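Local coordinates for Sn-glycerol-3-phosphate ABC transporter substrate-binding protein UspB (Mycobacterium tuberculosis, PDB 4MFI) that probably binds glycerophosphocholine outside the membrane, as the substrate-binding subunit of an ABC transporter that imports it, at residues L100-W105 / Y383-L388; S134-Y139 / A147-R152; S153-Y158 / A301-G306; F285-A290 / N365-V370. All blocks are in the same frame, centred on the assembly; numbering follows the deposited sequence.

Interaction 1: residues L100-W105 / Y383-L388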
loop_
_atom_site.group_PDB
_atom_site.type_symbol
_atom_site.label_atom_id
_atom_site.label_comp_id
_atom_site.label_asym_id
_atom_site.label_seq_id
_atom_site.Cartn_x
_atom_site.Cartn_y
_atom_site.Cartn_z
ATOM N N LEU A 100 -10.526 -5.629 3.071
ATOM C CA LEU A 100 -10.520 -4.260 3.597
ATOM C C LEU A 100 -9.168 -3.600 3.354
ATOM O O LEU A 100 -8.120 -4.211 3.611
ATOM C CB LEU A 100 -10.836 -4.267 5.094
ATOM C CG LEU A 100 -12.217 -4.804 5.474
ATOM C CD1 LEU A 100 -12.381 -4.846 6.989
ATOM C CD2 LEU A 100 -13.312 -3.945 4.843
ATOM N N ASP A 101 -9.179 -2.358 2.867
ATOM C CA ASP A 101 -7.912 -1.701 2.538
ATOM C C ASP A 101 -7.190 -1.115 3.750
ATOM O O ASP A 101 -7.632 -1.272 4.899
ATOM C CB ASP A 101 -8.020 -0.705 1.359
ATOM C CG ASP A 101 -8.625 0.647 1.732
ATOM O OD1 ASP A 101 -8.841 0.960 2.916
ATOM O OD2 ASP A 101 -8.858 1.444 0.802
ATOM N N ASP A 102 -6.081 -0.440 3.475
ATOM C CA ASP A 102 -5.209 0.100 4.515
ATOM C C ASP A 102 -5.845 1.160 5.414
ATOM O O ASP A 102 -5.331 1.426 6.497
ATOM C CB ASP A 102 -3.884 0.611 3.911
ATOM C CG ASP A 102 -4.065 1.688 2.841
ATOM O OD1 ASP A 102 -5.168 1.841 2.280
ATOM O OD2 ASP A 102 -3.064 2.375 2.529
ATOM N N ARG A 103 -6.959 1.745 4.974
ATOM C CA ARG A 103 -7.649 2.782 5.737
ATOM C C ARG A 103 -8.926 2.235 6.356
ATOM O O ARG A 103 -9.282 2.564 7.485
ATOM C CB ARG A 103 -7.996 3.967 4.832
ATOM C CG ARG A 103 -6.803 4.555 4.091
ATOM C CD ARG A 103 -7.232 5.289 2.828
ATOM N NE ARG A 103 -8.114 4.451 2.014
ATOM C CZ ARG A 103 -9.114 4.905 1.264
ATOM N NH1 ARG A 103 -9.363 6.214 1.187
ATOM N NH2 ARG A 103 -9.870 4.045 0.589
ATOM N N TRP A 104 -9.621 1.390 5.612
ATOM C CA TRP A 104 -10.916 0.914 6.074
ATOM C C TRP A 104 -10.838 -0.125 7.189
ATOM O O TRP A 104 -11.751 -0.205 8.010
ATOM C CB TRP A 104 -11.733 0.366 4.908
ATOM C CG TRP A 104 -12.390 1.419 4.058
ATOM C CD1 TRP A 104 -12.042 1.792 2.785
ATOM C CD2 TRP A 104 -13.519 2.226 4.414
ATOM N NE1 TRP A 104 -12.889 2.782 2.333
ATOM C CE2 TRP A 104 -13.806 3.060 3.311
ATOM C CE3 TRP A 104 -14.320 2.320 5.556
ATOM C CZ2 TRP A 104 -14.857 3.973 3.320
ATOM C CZ3 TRP A 104 -15.366 3.225 5.564
ATOM C CH2 TRP A 104 -15.622 4.046 4.454
ATOM N N TRP A 105 -9.775 -0.925 7.237
ATOM C CA TRP A 105 -9.754 -1.982 8.249
ATOM C C TRP A 105 -9.832 -1.404 9.665
ATOM O O TRP A 105 -10.575 -1.924 10.502
ATOM C CB TRP A 105 -8.573 -2.954 8.074
ATOM C CG TRP A 105 -7.264 -2.470 8.638
ATOM C CD1 TRP A 105 -6.225 -1.928 7.938
ATOM C CD2 TRP A 105 -6.849 -2.504 10.014
ATOM N NE1 TRP A 105 -5.194 -1.617 8.790
ATOM C CE2 TRP A 105 -5.550 -1.960 10.070
ATOM C CE3 TRP A 105 -7.451 -2.941 11.202
ATOM C CZ2 TRP A 105 -4.842 -1.829 11.266
ATOM C CZ3 TRP A 105 -6.746 -2.814 12.398
ATOM C CH2 TRP A 105 -5.453 -2.262 12.418
ATOM N N TYR A 383 -0.241 6.868 11.432
ATOM C CA TYR A 383 -1.644 6.788 11.863
ATOM C C TYR A 383 -2.473 7.899 11.217
ATOM O O TYR A 383 -3.650 7.700 10.895
ATOM C CB TYR A 383 -1.780 6.903 13.385
ATOM C CG TYR A 383 -1.301 5.737 14.225
ATOM C CD1 TYR A 383 -0.442 4.752 13.724
ATOM C CD2 TYR A 383 -1.685 5.642 15.556
ATOM C CE1 TYR A 383 -0.007 3.701 14.534
ATOM C CE2 TYR A 383 -1.259 4.613 16.363
ATOM C CZ TYR A 383 -0.419 3.641 15.861
ATOM O OH TYR A 383 -0.007 2.618 16.696
ATOM N N ALA A 384 -1.867 9.070 11.012
ATOM C CA ALA A 384 -2.612 10.189 10.435
ATOM C C ALA A 384 -3.116 9.900 9.017
ATOM O O ALA A 384 -4.113 10.489 8.584
ATOM C CB ALA A 384 -1.783 11.470 10.460
ATOM N N ARG A 385 -2.441 9.002 8.300
ATOM C CA ARG A 385 -2.907 8.608 6.970
ATOM C C ARG A 385 -3.934 7.475 7.012
ATOM O O ARG A 385 -4.956 7.530 6.322
ATOM C CB ARG A 385 -1.744 8.239 6.029
ATOM C CG ARG A 385 -2.247 7.969 4.613
ATOM C CD ARG A 385 -1.155 7.625 3.575
ATOM N NE ARG A 385 -1.857 7.474 2.300
ATOM C CZ ARG A 385 -2.501 6.369 1.938
ATOM N NH1 ARG A 385 -2.443 5.283 2.698
ATOM N NH2 ARG A 385 -3.194 6.340 0.810
ATOM N N VAL A 386 -3.675 6.451 7.818
ATOM C CA VAL A 386 -4.485 5.228 7.743
ATOM C C VAL A 386 -5.548 5.013 8.818
ATOM O O VAL A 386 -6.480 4.238 8.597
ATOM C CB VAL A 386 -3.605 3.949 7.661
ATOM C CG1 VAL A 386 -2.882 3.880 6.308
ATOM C CG2 VAL A 386 -2.627 3.863 8.849
ATOM N N PHE A 387 -5.412 5.672 9.968
ATOM C CA PHE A 387 -6.363 5.484 11.079
ATOM C C PHE A 387 -7.252 6.699 11.318
ATOM O O PHE A 387 -8.270 6.604 11.998
ATOM C CB PHE A 387 -5.627 5.189 12.391
ATOM C CG PHE A 387 -4.892 3.867 12.426
ATOM C CD1 PHE A 387 -5.039 2.914 11.419
ATOM C CD2 PHE A 387 -4.062 3.574 13.499
ATOM C CE1 PHE A 387 -4.359 1.697 11.480
ATOM C CE2 PHE A 387 -3.393 2.360 13.570
ATOM C CZ PHE A 387 -3.539 1.422 12.553
ATOM N N LEU A 388 -6.849 7.842 10.786
ATOM C CA LEU A 388 -7.551 9.098 11.014
ATOM C C LEU A 388 -8.457 9.316 9.808
ATOM O O LEU A 388 -7.976 9.354 8.676
ATOM C CB LEU A 388 -6.517 10.219 11.141
ATOM C CG LEU A 388 -6.933 11.595 11.671
ATOM C CD1 LEU A 388 -5.693 12.375 12.082
ATOM C CD2 LEU A 388 -7.760 12.382 10.649
HETATM O O HOH W 1 -4.878 3.928 0.459
#

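Interaction 2: residues S134-Y139 / A147-R152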
loop_
_atom_site.group_PDB
_atom_site.type_symbol
_atom_site.label_atom_id
_atom_site.label_comp_id
_atom_site.label_asym_id
_atom_site.label_seq_id
_atom_site.Cartn_x
_atom_site.Cartn_y
_atom_site.Cartn_z
ATOM N N SER A 134 6.335 -6.412 7.986
ATOM C CA SER A 134 5.559 -5.180 7.895
ATOM C C SER A 134 4.137 -5.462 7.442
ATOM O O SER A 134 3.202 -4.803 7.893
ATOM C CB SER A 134 6.222 -4.160 6.960
ATOM O OG SER A 134 6.218 -4.637 5.626
ATOM N N LEU A 135 3.970 -6.445 6.558
ATOM C CA LEU A 135 2.654 -6.699 5.969
ATOM C C LEU A 135 1.665 -7.239 6.995
ATOM O O LEU A 135 0.474 -6.948 6.922
ATOM C CB LEU A 135 2.750 -7.632 4.759
ATOM C CG LEU A 135 3.558 -7.098 3.570
ATOM C CD1 LEU A 135 3.521 -8.094 2.411
ATOM C CD2 LEU A 135 3.055 -5.729 3.125
ATOM N N LEU A 136 2.146 -8.030 7.947
ATOM C CA LEU A 136 1.287 -8.482 9.035
ATOM C C LEU A 136 1.124 -7.396 10.105
ATOM O O LEU A 136 0.027 -7.212 10.652
ATOM C CB LEU A 136 1.824 -9.779 9.646
ATOM C CG LEU A 136 0.940 -10.378 10.742
ATOM C CD1 LEU A 136 -0.452 -10.688 10.209
ATOM C CD2 LEU A 136 1.584 -11.628 11.303
ATOM N N ALA A 137 2.208 -6.672 10.389
ATOM C CA ALA A 137 2.179 -5.582 11.372
ATOM C C ALA A 137 1.238 -4.453 10.960
ATOM O O ALA A 137 0.767 -3.693 11.808
ATOM C CB ALA A 137 3.580 -5.035 11.606
ATOM N N ASP A 138 0.972 -4.340 9.658
ATOM C CA ASP A 138 0.036 -3.342 9.137
ATOM C C ASP A 138 -1.340 -3.432 9.791
ATOM O O ASP A 138 -2.071 -2.435 9.835
ATOM C CB ASP A 138 -0.162 -3.523 7.630
ATOM C CG ASP A 138 1.020 -3.052 6.809
ATOM O OD1 ASP A 138 1.717 -2.089 7.206
ATOM O OD2 ASP A 138 1.239 -3.642 5.734
ATOM N N TYR A 139 -1.706 -4.622 10.279
ATOM C CA TYR A 139 -3.047 -4.838 10.837
ATOM C C TYR A 139 -3.054 -4.982 12.345
ATOM O O TYR A 139 -4.036 -5.449 12.929
ATOM C CB TYR A 139 -3.722 -6.055 10.189
ATOM C CG TYR A 139 -3.670 -5.985 8.685
ATOM C CD1 TYR A 139 -4.462 -5.083 7.980
ATOM C CD2 TYR A 139 -2.807 -6.802 7.965
ATOM C CE1 TYR A 139 -4.395 -5.005 6.596
ATOM C CE2 TYR A 139 -2.741 -6.735 6.591
ATOM C CZ TYR A 139 -3.532 -5.838 5.908
ATOM O OH TYR A 139 -3.449 -5.780 4.533
ATOM N N ALA A 147 -6.512 -8.345 10.524
ATOM C CA ALA A 147 -6.579 -8.855 9.161
ATOM C C ALA A 147 -5.277 -9.550 8.806
ATOM O O ALA A 147 -4.313 -9.498 9.569
ATOM C CB ALA A 147 -6.872 -7.726 8.165
ATOM N N VAL A 148 -5.268 -10.203 7.647
ATOM C CA VAL A 148 -4.093 -10.885 7.109
ATOM C C VAL A 148 -3.814 -10.267 5.731
ATOM O O VAL A 148 -4.738 -10.081 4.944
ATOM C CB VAL A 148 -4.375 -12.405 6.982
ATOM C CG1 VAL A 148 -3.239 -13.135 6.270
ATOM C CG2 VAL A 148 -4.632 -13.023 8.353
ATOM N N PRO A 149 -2.545 -9.940 5.429
ATOM C CA PRO A 149 -2.251 -9.305 4.136
ATOM C C PRO A 149 -2.611 -10.203 2.953
ATOM O O PRO A 149 -2.410 -11.419 3.025
ATOM C CB PRO A 149 -0.735 -9.092 4.186
ATOM C CG PRO A 149 -0.240 -10.140 5.152
ATOM C CD PRO A 149 -1.319 -10.198 6.206
ATOM N N TYR A 150 -3.130 -9.607 1.881
ATOM C CA TYR A 150 -3.642 -10.375 0.746
ATOM C C TYR A 150 -3.189 -9.785 -0.592
ATOM O O TYR A 150 -2.492 -10.444 -1.362
ATOM C CB TYR A 150 -5.164 -10.415 0.824
ATOM C CG TYR A 150 -5.888 -11.111 -0.310
ATOM C CD1 TYR A 150 -5.844 -12.498 -0.453
ATOM C CD2 TYR A 150 -6.667 -10.386 -1.206
ATOM C CE1 TYR A 150 -6.539 -13.137 -1.471
ATOM C CE2 TYR A 150 -7.368 -11.015 -2.228
ATOM C CZ TYR A 150 -7.299 -12.388 -2.357
ATOM O OH TYR A 150 -8.004 -13.014 -3.362
ATOM N N ALA A 151 -3.584 -8.541 -0.862
ATOM C CA ALA A 151 -3.236 -7.864 -2.113
ATOM C C ALA A 151 -2.417 -6.629 -1.764
ATOM O O ALA A 151 -2.967 -5.543 -1.560
ATOM C CB ALA A 151 -4.497 -7.473 -2.874
ATOM N N ARG A 152 -1.103 -6.808 -1.662
ATOM C CA ARG A 152 -0.229 -5.783 -1.100
ATOM C C ARG A 152 0.744 -5.220 -2.127
ATOM O O ARG A 152 1.184 -5.925 -3.032
ATOM C CB ARG A 152 0.535 -6.339 0.112
ATOM C CG ARG A 152 -0.363 -7.037 1.164
ATOM C CD ARG A 152 -1.543 -6.163 1.660
ATOM N NE ARG A 152 -1.043 -4.833 1.966
ATOM C CZ ARG A 152 -0.501 -4.468 3.124
ATOM N NH1 ARG A 152 -0.503 -5.290 4.175
ATOM N NH2 ARG A 152 0.009 -3.252 3.236
#

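Interaction 3: residues S153-Y158 / A301-G306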
loop_
_atom_site.group_PDB
_atom_site.type_symbol
_atom_site.label_atom_id
_atom_site.label_comp_id
_atom_site.label_asym_id
_atom_site.label_seq_id
_atom_site.Cartn_x
_atom_site.Cartn_y
_atom_site.Cartn_z
ATOM N N SER A 153 1.074 -3.942 -1.962
ATOM C CA SER A 153 1.946 -3.217 -2.873
ATOM C C SER A 153 2.862 -2.322 -2.057
ATOM O O SER A 153 2.671 -2.165 -0.848
ATOM C CB SER A 153 1.092 -2.328 -3.762
ATOM O OG SER A 153 0.358 -1.436 -2.940
ATOM N N THR A 154 3.861 -1.740 -2.715
ATOM C CA THR A 154 4.653 -0.662 -2.129
ATOM C C THR A 154 4.943 0.356 -3.221
ATOM O O THR A 154 4.750 0.075 -4.406
ATOM C CB THR A 154 6.028 -1.136 -1.591
ATOM O OG1 THR A 154 6.905 -1.390 -2.693
ATOM C CG2 THR A 154 5.906 -2.370 -0.713
ATOM N N PRO A 155 5.422 1.543 -2.836
ATOM C CA PRO A 155 5.972 2.414 -3.874
ATOM C C PRO A 155 7.276 1.842 -4.440
ATOM O O PRO A 155 7.949 1.020 -3.804
ATOM C CB PRO A 155 6.244 3.719 -3.118
ATOM C CG PRO A 155 5.281 3.683 -1.961
ATOM C CD PRO A 155 5.300 2.242 -1.545
ATOM N N LEU A 156 7.618 2.290 -5.641
ATOM C CA LEU A 156 8.814 1.854 -6.344
ATOM C C LEU A 156 9.349 3.062 -7.108
ATOM O O LEU A 156 8.570 3.902 -7.556
ATOM C CB LEU A 156 8.442 0.738 -7.316
ATOM C CG LEU A 156 9.567 -0.143 -7.842
ATOM C CD1 LEU A 156 10.280 -0.836 -6.695
ATOM C CD2 LEU A 156 8.998 -1.165 -8.828
ATOM N N PHE A 157 10.671 3.162 -7.241
ATOM C CA PHE A 157 11.293 4.271 -7.966
ATOM C C PHE A 157 11.592 3.822 -9.395
ATOM O O PHE A 157 12.447 2.971 -9.622
ATOM C CB PHE A 157 12.573 4.725 -7.243
ATOM C CG PHE A 157 13.151 6.013 -7.766
ATOM C CD1 PHE A 157 13.918 6.034 -8.930
ATOM C CD2 PHE A 157 12.952 7.207 -7.078
ATOM C CE1 PHE A 157 14.452 7.238 -9.417
ATOM C CE2 PHE A 157 13.492 8.405 -7.546
ATOM C CZ PHE A 157 14.239 8.423 -8.720
ATOM N N TYR A 158 10.866 4.383 -10.355
ATOM C CA TYR A 158 11.034 4.042 -11.759
ATOM C C TYR A 158 11.945 5.062 -12.421
ATOM O O TYR A 158 11.805 6.266 -12.183
ATOM C CB TYR A 158 9.676 4.053 -12.465
ATOM C CG TYR A 158 8.708 2.988 -11.996
ATOM C CD1 TYR A 158 8.658 1.751 -12.630
ATOM C CD2 TYR A 158 7.826 3.218 -10.936
ATOM C CE1 TYR A 158 7.769 0.770 -12.235
ATOM C CE2 TYR A 158 6.927 2.225 -10.520
ATOM C CZ TYR A 158 6.909 1.001 -11.177
ATOM O OH TYR A 158 6.024 0.004 -10.804
ATOM N N ALA A 301 12.286 3.587 4.705
ATOM C CA ALA A 301 11.617 4.815 4.291
ATOM C C ALA A 301 10.713 4.528 3.113
ATOM O O ALA A 301 10.659 5.284 2.142
ATOM C CB ALA A 301 12.630 5.907 3.966
ATOM N N CYS A 302 9.996 3.414 3.216
ATOM C CA CYS A 302 9.086 2.974 2.172
ATOM C C CYS A 302 7.864 2.353 2.831
ATOM O O CYS A 302 7.998 1.403 3.591
ATOM C CB CYS A 302 9.769 1.934 1.285
ATOM S SG CYS A 302 8.735 1.372 -0.094
ATOM N N PRO A 303 6.668 2.883 2.542
ATOM C CA PRO A 303 5.456 2.313 3.135
ATOM C C PRO A 303 4.980 1.103 2.352
ATOM O O PRO A 303 5.459 0.818 1.249
ATOM C CB PRO A 303 4.438 3.445 2.974
ATOM C CG PRO A 303 4.851 4.079 1.679
ATOM C CD PRO A 303 6.365 4.050 1.694
ATOM N N THR A 304 4.028 0.391 2.933
ATOM C CA THR A 304 3.300 -0.625 2.195
ATOM C C THR A 304 1.908 -0.087 1.882
ATOM O O THR A 304 1.526 0.986 2.355
ATOM C CB THR A 304 3.178 -1.889 3.016
ATOM O OG1 THR A 304 2.455 -1.573 4.203
ATOM C CG2 THR A 304 4.565 -2.406 3.393
ATOM N N GLY A 305 1.149 -0.829 1.085
ATOM C CA GLY A 305 -0.182 -0.411 0.691
ATOM C C GLY A 305 -1.019 -1.602 0.279
ATOM O O GLY A 305 -0.534 -2.736 0.246
ATOM N N GLY A 306 -2.283 -1.352 -0.040
ATOM C CA GLY A 306 -3.173 -2.411 -0.488
ATOM C C GLY A 306 -4.163 -2.872 0.566
ATOM O O GLY A 306 -4.557 -2.098 1.438
#

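Interaction 4: residues F285-A290 / N365-V370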
loop_
_atom_site.group_PDB
_atom_site.type_symbol
_atom_site.label_atom_id
_atom_site.label_comp_id
_atom_site.label_asym_id
_atom_site.label_seq_id
_atom_site.Cartn_x
_atom_site.Cartn_y
_atom_site.Cartn_z
ATOM N N PHE A 285 11.309 2.311 -24.143
ATOM C CA PHE A 285 12.687 2.635 -23.800
ATOM C C PHE A 285 13.102 1.715 -22.656
ATOM O O PHE A 285 12.247 1.122 -21.997
ATOM C CB PHE A 285 12.795 4.103 -23.364
ATOM C CG PHE A 285 11.858 4.471 -22.243
ATOM C CD1 PHE A 285 12.250 4.333 -20.920
ATOM C CD2 PHE A 285 10.591 4.960 -22.511
ATOM C CE1 PHE A 285 11.390 4.654 -19.889
ATOM C CE2 PHE A 285 9.723 5.285 -21.477
ATOM C CZ PHE A 285 10.128 5.134 -20.168
ATOM N N ASP A 286 14.403 1.602 -22.421
ATOM C CA ASP A 286 14.912 0.789 -21.323
ATOM C C ASP A 286 14.663 1.536 -20.021
ATOM O O ASP A 286 15.008 2.718 -19.902
ATOM C CB ASP A 286 16.411 0.549 -21.510
ATOM C CG ASP A 286 16.965 -0.504 -20.574
ATOM O OD1 ASP A 286 16.174 -1.221 -19.922
ATOM O OD2 ASP A 286 18.207 -0.627 -20.508
ATOM N N PHE A 287 14.059 0.863 -19.047
ATOM C CA PHE A 287 13.838 1.485 -17.750
ATOM C C PHE A 287 14.299 0.595 -16.608
ATOM O O PHE A 287 14.392 -0.636 -16.736
ATOM C CB PHE A 287 12.370 1.925 -17.568
ATOM C CG PHE A 287 11.412 0.790 -17.320
ATOM C CD1 PHE A 287 10.863 0.084 -18.379
ATOM C CD2 PHE A 287 11.037 0.453 -16.027
ATOM C CE1 PHE A 287 9.977 -0.956 -18.154
ATOM C CE2 PHE A 287 10.149 -0.591 -15.790
ATOM C CZ PHE A 287 9.614 -1.293 -16.857
ATOM N N GLY A 288 14.609 1.235 -15.490
ATOM C CA GLY A 288 14.965 0.533 -14.278
ATOM C C GLY A 288 13.922 0.704 -13.191
ATOM O O GLY A 288 13.093 1.625 -13.208
ATOM N N ALA A 289 13.961 -0.219 -12.243
ATOM C CA ALA A 289 13.205 -0.107 -11.009
ATOM C C ALA A 289 14.207 -0.140 -9.874
ATOM O O ALA A 289 15.159 -0.915 -9.909
ATOM C CB ALA A 289 12.221 -1.247 -10.881
ATOM N N ALA A 290 13.990 0.715 -8.879
ATOM C CA ALA A 290 14.868 0.821 -7.727
ATOM C C ALA A 290 14.023 0.935 -6.470
ATOM O O ALA A 290 12.903 1.467 -6.507
ATOM C CB ALA A 290 15.764 2.045 -7.868
ATOM N N ASN A 365 12.052 -12.155 -14.258
ATOM C CA ASN A 365 11.548 -10.802 -14.023
ATOM C C ASN A 365 12.327 -10.060 -12.935
ATOM O O ASN A 365 11.837 -9.924 -11.815
ATOM C CB ASN A 365 10.070 -10.867 -13.609
ATOM C CG ASN A 365 9.182 -11.473 -14.681
ATOM O OD1 ASN A 365 8.650 -10.762 -15.533
ATOM N ND2 ASN A 365 9.010 -12.789 -14.639
ATOM N N PRO A 366 13.540 -9.577 -13.254
ATOM C CA PRO A 366 14.377 -8.935 -12.232
ATOM C C PRO A 366 13.758 -7.698 -11.569
ATOM O O PRO A 366 14.115 -7.394 -10.435
ATOM C CB PRO A 366 15.640 -8.544 -13.010
ATOM C CG PRO A 366 15.705 -9.520 -14.119
ATOM C CD PRO A 366 14.270 -9.757 -14.521
ATOM N N ARG A 367 12.867 -6.986 -12.246
ATOM C CA ARG A 367 12.266 -5.806 -11.627
ATOM C C ARG A 367 11.204 -6.235 -10.612
ATOM O O ARG A 367 10.956 -5.547 -9.611
ATOM C CB ARG A 367 11.713 -4.849 -12.692
ATOM C CG ARG A 367 12.813 -4.148 -13.493
ATOM C CD ARG A 367 12.259 -3.207 -14.560
ATOM N NE ARG A 367 11.571 -3.946 -15.612
ATOM C CZ ARG A 367 11.814 -3.825 -16.915
ATOM N NH1 ARG A 367 11.128 -4.561 -17.781
ATOM N NH2 ARG A 367 12.725 -2.967 -17.359
ATOM N N ALA A 368 10.606 -7.398 -10.855
ATOM C CA ALA A 368 9.756 -8.028 -9.854
ATOM C C ALA A 368 10.612 -8.407 -8.648
ATOM O O ALA A 368 10.152 -8.324 -7.505
ATOM C CB ALA A 368 9.058 -9.250 -10.431
ATOM N N ARG A 369 11.865 -8.791 -8.890
ATOM C CA ARG A 369 12.777 -9.079 -7.774
ATOM C C ARG A 369 13.165 -7.823 -6.980
ATOM O O ARG A 369 13.289 -7.881 -5.752
ATOM C CB ARG A 369 14.031 -9.835 -8.226
ATOM C CG ARG A 369 14.761 -10.507 -7.060
ATOM C CD ARG A 369 16.164 -10.981 -7.417
ATOM N NE ARG A 369 16.182 -12.026 -8.439
ATOM C CZ ARG A 369 15.932 -13.317 -8.213
ATOM N NH1 ARG A 369 15.612 -13.741 -6.994
ATOM N NH2 ARG A 369 15.989 -14.187 -9.215
ATOM N N VAL A 370 13.348 -6.688 -7.656
ATOM C CA VAL A 370 13.585 -5.431 -6.936
ATOM C C VAL A 370 12.437 -5.141 -5.966
ATOM O O VAL A 370 12.664 -4.813 -4.794
ATOM C CB VAL A 370 13.771 -4.240 -7.898
ATOM C CG1 VAL A 370 13.769 -2.912 -7.133
ATOM C CG2 VAL A 370 15.053 -4.405 -8.699
HETATM O O HOH W 2 13.485 -2.018 -19.943
#

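Interaction 1: residues L100-W105 / Y383-L388
The guanidinium of Arg385 meets Asp102 OD2 at its edge, nearly in its own plane, and water 1 lies in that plane too. Arg385 CG is anti to the backbone N (chi1 -174°), and the chain runs extended from CG to NE, carrying the guanidinium out to Asp102. Arg385 NH1 donates to Asp102 OD2 at 3.0 Å as a salt bridge, coming from above the carboxylate plane by 41°. Water 1 spans the pair, donating to Asp102 OD1 and accepting from Arg385 NH2. Trp105 and Phe387 meet obliquely with ring planes at 90°, Trp105 CZ2 lying 3.6 Å from Phe387 CE1. Phe387 also lays CD2 over one face of Tyr383, toward the rim of that ring, and its own ring stacks with Phe106. Segment 100-105 is the turn from strand 97-101 into helix 104-110 in an alpha/beta domain of this solute-binding protein. Asp101 caps the helix, its OD1 accepting from Trp104 N at 2.8 Å and from Arg103 N at 2.9 Å. Asp101 OD2 turns its syn lone pair to Arg103 NH2, sharing this arginine with Asp79 and Asp392. Val386 sets CB 3.3 Å from Asp102 O, and Arg103 CA makes a C-H...O contact with Val386 O. Gln381 bonds both ends of the salt bridge, giving NE2 to Asp102 OD2 and taking Arg385 NH1 on OE1.

Interaction 2: residues S134-Y139 / A147-R152
Asp138 OD2 is gripped by both terminal nitrogens of Arg152, NH2 at 2.8 Å and NH1 at 2.9 Å, and is also hydrogen-bonded to Thr304 OG1. The two side chains meet tip to tip, but the planes of carboxylate and guanidinium stand 52° apart. NH1 arrives on the anti side of OD2, close to the carboxylate plane, and NH2 from well above it. The arginine is folded back at chi2 (-54°) and chi3 (-46°), which place CD and NE, and Leu135 CD2 covers one face of its guanidinium, 3.7 Å from Arg152 NH1. Tyr139 lies between two flanking groups: Asp138 CB is over the centre of one face, and Ala147 CB over the opposite face toward the rim, a CH-pi contact 3.8 Å from the ring centroid. Ala147 N and O are buried here without any modelled partner. Pro149 CB lies at the ring edge, in its plane, and Pro149 CD is 3.8 Å from Tyr139 CE2; Leu135 CB packs against Pro149 CB at 3.8 Å. Tyr139 OH comes within 3.0 Å of Arg152 NH1, at an angle too poor for a hydrogen bond. The contact packs the end of helix 133-137 and the residues after it against strand 144-160, to which they lead through a short hairpin. That strand is kinked at Tyr150 and Ala151, which both face Ala307 as a classic beta bulge. With Arg152 NE bonded to Gly305 O, the buried guanidinium is hydrogen-bonded through all three nitrogens, and its charge probably favours the ionised form of Asp138.

Interaction 3: residues S153-Y158 / A301-G306
Cys302 carries SG anti to its backbone N (chi1 -178°), which sets the sulfur of Cys302 against Pro155 CD at 3.8 Å and near Thr154 CB. Thr154 has OG1 between its backbone N and carbonyl carbon (chi1 74°), where, within 153-158, Thr154 OG1 donates to Pro155 O at 2.9 Å. Thr154 CB lies 3.5 Å from Pro303 O. Pro155 CD comes within 3.1 Å of Pro303 O, which is buried with no partner in the model. The two proline rings cross obliquely, with CG of Pro155 3.7 Å from CG of Pro303. Backbone pairing is confined to one place: Ser153 and Gly305 form an antiparallel hydrogen-bonded pair, with Ser153 N to Gly305 O at 3.0 Å and Gly305 N to Ser153 O at 2.8 Å. Beyond that pair the segments meet by side-chain packing. The next residue, Gly306, adopts positive phi (104°), with backbone angles that favour glycine, and there the chain turns a corner. Thr304, just before the pair, faces Asp138 after helix 133-137. Strand 144-160 is long and broken, consistent with the segments that cross between lobes in binding proteins of this family. Thr154 pairs by its backbone with Thr273, next to strand 268-272; Trp208 of helix 206-209 touches Ser153, Pro155 and Pro303; and helix 366-374 contributes Gln374, which packs on Thr154 and Cys302 and gives its NE2 to Pro155 O.

Interaction 4: residues F285-A290 / N365-V370
Arg367 lays its guanidinium flat on the ring of Phe287, a stacked cation-pi pair with centres 3.8 Å apart and planes only 6° from parallel. NH2 lies over the centre of the ring, and Arg367 CZ is 3.4 Å from Phe287 CZ. The side chains themselves cross at about a right angle. The pair belongs to an alpha/beta packing: helix 366-374 lies on strand 287-290 of the central sheet, and the axes of strand 287-290 and helix 366-370 approach to 7.9 Å, at 25° and in the same sense. Arg367 NH2 also donates to Phe287 O at 2.9 Å, the carbonyl lying at the edge of the guanidinium close to its plane. One aromatic residue thus holds the arginine by face and by backbone. The bend at chi3 (-67°) places Arg367 NE by the rim, 3.5 Å from Phe287 CZ. Farther along the strand, Ala289 CB points at the helix and meets Arg367 CG at 3.9 Å, while Val370 sets CG1 and CG2 against Ala289 O. Leu156 of the neighbouring strand 144-160 packs on both Ala289 and Val370. Beside them, helix 276-282 borders the aromatic end: Leu276, Ile279 and Thr280 touch Phe287, and Thr280 also reaches Arg367. Asp286 OD1, 4.6 Å from Arg367 NH2 and not in contact, may still favour the charge. Water 2 accepts from Phe287 N and, at 2.9 Å from water 2, from Arg367 NH2.

In the fold
From the N terminus, residues 100-105 open the longest loop, which interaction 1 closes only at 383-388, joining the end of strand 97-101 to helix 383-386; the other three interactions all fall within it. Interaction 2 closes first, turning from helix 133-137 into strand 144-160, which interaction 3 shares, opening at 153-158. Before 301-306 closes it, 285-290 opens interaction 4, which 365-370 completes, so interactions 3 and 4 cross. Interaction 4 sets helix 366-374 on strand 287-290, the neighbour of 144-160. Interaction 2 bonds to interaction 3 through Arg152 and Asp138, and interaction 3 to interaction 4 through Phe157 and Ala290. Interaction 1 touches interactions 2 and 3 by packing.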